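PDB 1L8R: dachshund, which regulates transcription during organogenesis as a nuclear DNA-binding factor, acting with SIX and EYA proteins, and is represented here by its winged-helix-like DACHbox-N domain. Local coordinates for residues Cys25-Pro31 / Cys83-Arg88. Sequence-based numbering, arbitrary orientation.
Sequences CELICLP and CKLISR
I28 and I86 face each other as the antiparallel hydrogen-bonded pair that joins strands 25-29 and 84-87, whose axes diverge markedly from antiparallel at 130°. I86 N donates to I28 O at 3.1 Å, and I28 N appears to return a bond to I86 O, whose place in the model is less sure; beyond the strand, L30 N reaches K84 O at 3.1 Å, tying the start of helix 30-37 to the neighbouring strand. L27 and L85 cross at about a right angle, CB to CB 3.8 Å. The thiol of C83 lies against the P31 ring, SG to CD 3.6 Å. On the face of I28 and I86, L30 CD1 of helix 30-37 lies 3.8 Å from I86 CD1. At the far end R88, bent at chi3 (-62°), lays its guanidinium beneath E26 OE2, which sits over one face 3.2 Å from NH2: a salt bridge of charge alone, while NH1 hydrogen-bonds to D11 O. Were R88 an alanine, E26 would probably lose this countercharge and D11 O this donor. The chemistry thus grades from buried apolar packing to a partly exposed ion pair, linking neighbouring inner strands of the winged-helix-like sheet to helices 30-37 and 88-99.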
loop_
_atom_site.group_PDB
_atom_site.type_symbol
_atom_site.label_atom_id
_atom_site.label_comp_id
_atom_site.label_asym_id
_atom_site.label_seq_id
_atom_site.Cartn_x
_atom_site.Cartn_y
_atom_site.Cartn_z
ATOM N N CYS A 25 -5.520 12.366 3.397
ATOM C CA CYS A 25 -6.100 11.038 3.255
ATOM C C CYS A 25 -5.188 9.982 3.861
ATOM O O CYS A 25 -3.981 9.998 3.650
ATOM C CB CYS A 25 -6.336 10.721 1.780
ATOM S SG CYS A 25 -7.328 9.241 1.511
ATOM N N GLU A 26 -5.772 9.066 4.625
ATOM C CA GLU A 26 -5.006 8.006 5.249
ATOM C C GLU A 26 -4.694 6.956 4.187
ATOM O O GLU A 26 -5.599 6.366 3.597
ATOM C CB GLU A 26 -5.805 7.376 6.389
ATOM C CG GLU A 26 -5.016 6.391 7.219
ATOM C CD GLU A 26 -5.776 5.938 8.447
ATOM O OE1 GLU A 26 -5.995 6.773 9.352
ATOM O OE2 GLU A 26 -6.155 4.751 8.502
ATOM N N LEU A 27 -3.412 6.724 3.952
ATOM C CA LEU A 27 -3.002 5.753 2.951
ATOM C C LEU A 27 -2.213 4.633 3.598
ATOM O O LEU A 27 -1.530 4.844 4.598
ATOM C CB LEU A 27 -2.133 6.434 1.899
ATOM C CG LEU A 27 -2.686 7.718 1.290
ATOM C CD1 LEU A 27 -1.649 8.285 0.328
ATOM C CD2 LEU A 27 -4.004 7.452 0.577
ATOM N N ILE A 28 -2.315 3.434 3.038
ATOM C CA ILE A 28 -1.563 2.326 3.587
ATOM C C ILE A 28 -0.547 1.805 2.579
ATOM O O ILE A 28 -0.626 2.084 1.369
ATOM C CB ILE A 28 -2.492 1.173 4.086
ATOM C CG1 ILE A 28 -3.349 0.624 2.945
ATOM C CG2 ILE A 28 -3.404 1.705 5.197
ATOM C CD1 ILE A 28 -4.507 1.503 2.581
ATOM N N CYS A 29 0.424 1.067 3.098
ATOM C CA CYS A 29 1.495 0.501 2.291
ATOM C C CYS A 29 0.953 -0.579 1.352
ATOM O O CYS A 29 0.539 -1.649 1.795
ATOM C CB CYS A 29 2.555 -0.070 3.220
ATOM S SG CYS A 29 3.877 -0.906 2.379
ATOM N N LEU A 30 0.950 -0.288 0.057
ATOM C CA LEU A 30 0.425 -1.221 -0.939
ATOM C C LEU A 30 1.111 -2.590 -0.989
ATOM O O LEU A 30 0.434 -3.624 -0.943
ATOM C CB LEU A 30 0.448 -0.580 -2.328
ATOM C CG LEU A 30 -0.039 -1.458 -3.490
ATOM C CD1 LEU A 30 -1.446 -1.968 -3.202
ATOM C CD2 LEU A 30 -0.007 -0.649 -4.781
ATOM N N PRO A 31 2.451 -2.626 -1.088
ATOM C CA PRO A 31 3.132 -3.927 -1.135
ATOM C C PRO A 31 2.837 -4.784 0.088
ATOM O O PRO A 31 2.710 -6.008 -0.016
ATOM C CB PRO A 31 4.607 -3.547 -1.230
ATOM C CG PRO A 31 4.572 -2.247 -1.952
ATOM C CD PRO A 31 3.416 -1.528 -1.293
ATOM N N CYS A 83 8.276 2.535 -3.113
ATOM C CA CYS A 83 7.037 2.030 -2.532
ATOM C C CYS A 83 5.870 2.949 -2.825
ATOM O O CYS A 83 6.030 4.162 -2.901
ATOM C CB CYS A 83 7.170 1.877 -1.017
ATOM S SG CYS A 83 5.816 0.921 -0.291
ATOM N N LYS A 84 4.690 2.359 -2.989
ATOM C CA LYS A 84 3.485 3.127 -3.257
ATOM C C LYS A 84 2.450 2.943 -2.162
ATOM O O LYS A 84 2.447 1.931 -1.453
ATOM C CB LYS A 84 2.912 2.749 -4.620
ATOM C CG LYS A 84 3.754 3.310 -5.762
ATOM C CD LYS A 84 3.318 2.794 -7.110
ATOM C CE LYS A 84 4.154 3.419 -8.215
ATOM N NZ LYS A 84 3.881 2.783 -9.541
ATOM N N LEU A 85 1.583 3.944 -2.028
ATOM C CA LEU A 85 0.545 3.962 -1.010
ATOM C C LEU A 85 -0.827 4.207 -1.632
ATOM O O LEU A 85 -0.955 4.975 -2.581
ATOM C CB LEU A 85 0.815 5.106 -0.025
ATOM C CG LEU A 85 2.178 5.250 0.658
ATOM C CD1 LEU A 85 2.195 6.542 1.476
ATOM C CD2 LEU A 85 2.455 4.042 1.554
ATOM N N ILE A 86 -1.860 3.554 -1.108
ATOM C CA ILE A 86 -3.213 3.814 -1.597
ATOM C C ILE A 86 -4.174 3.771 -0.415
ATOM O O ILE A 86 -3.864 3.185 0.614
ATOM C CB ILE A 86 -3.686 2.821 -2.703
ATOM C CG1 ILE A 86 -3.679 1.383 -2.195
ATOM C CG2 ILE A 86 -2.832 3.004 -3.961
ATOM C CD1 ILE A 86 -4.412 0.427 -3.144
ATOM N N SER A 87 -5.326 4.422 -0.551
ATOM C CA SER A 87 -6.301 4.450 0.536
ATOM C C SER A 87 -6.893 3.070 0.801
ATOM O O SER A 87 -6.882 2.198 -0.068
ATOM C CB SER A 87 -7.420 5.448 0.215
ATOM O OG SER A 87 -8.183 5.034 -0.909
ATOM N N ARG A 88 -7.410 2.858 2.007
ATOM C CA ARG A 88 -7.995 1.563 2.318
ATOM C C ARG A 88 -9.194 1.288 1.421
ATOM O O ARG A 88 -9.424 0.146 1.027
ATOM C CB ARG A 88 -8.380 1.482 3.799
ATOM C CG ARG A 88 -7.183 1.181 4.698
ATOM C CD ARG A 88 -7.570 0.929 6.145
ATOM N NE ARG A 88 -8.200 2.097 6.753
ATOM C CZ ARG A 88 -8.404 2.239 8.057
ATOM N NH1 ARG A 88 -8.028 1.285 8.900
ATOM N NH2 ARG A 88 -8.983 3.338 8.520
HETATM O O HOH W 1 -8.241 5.761 3.728
#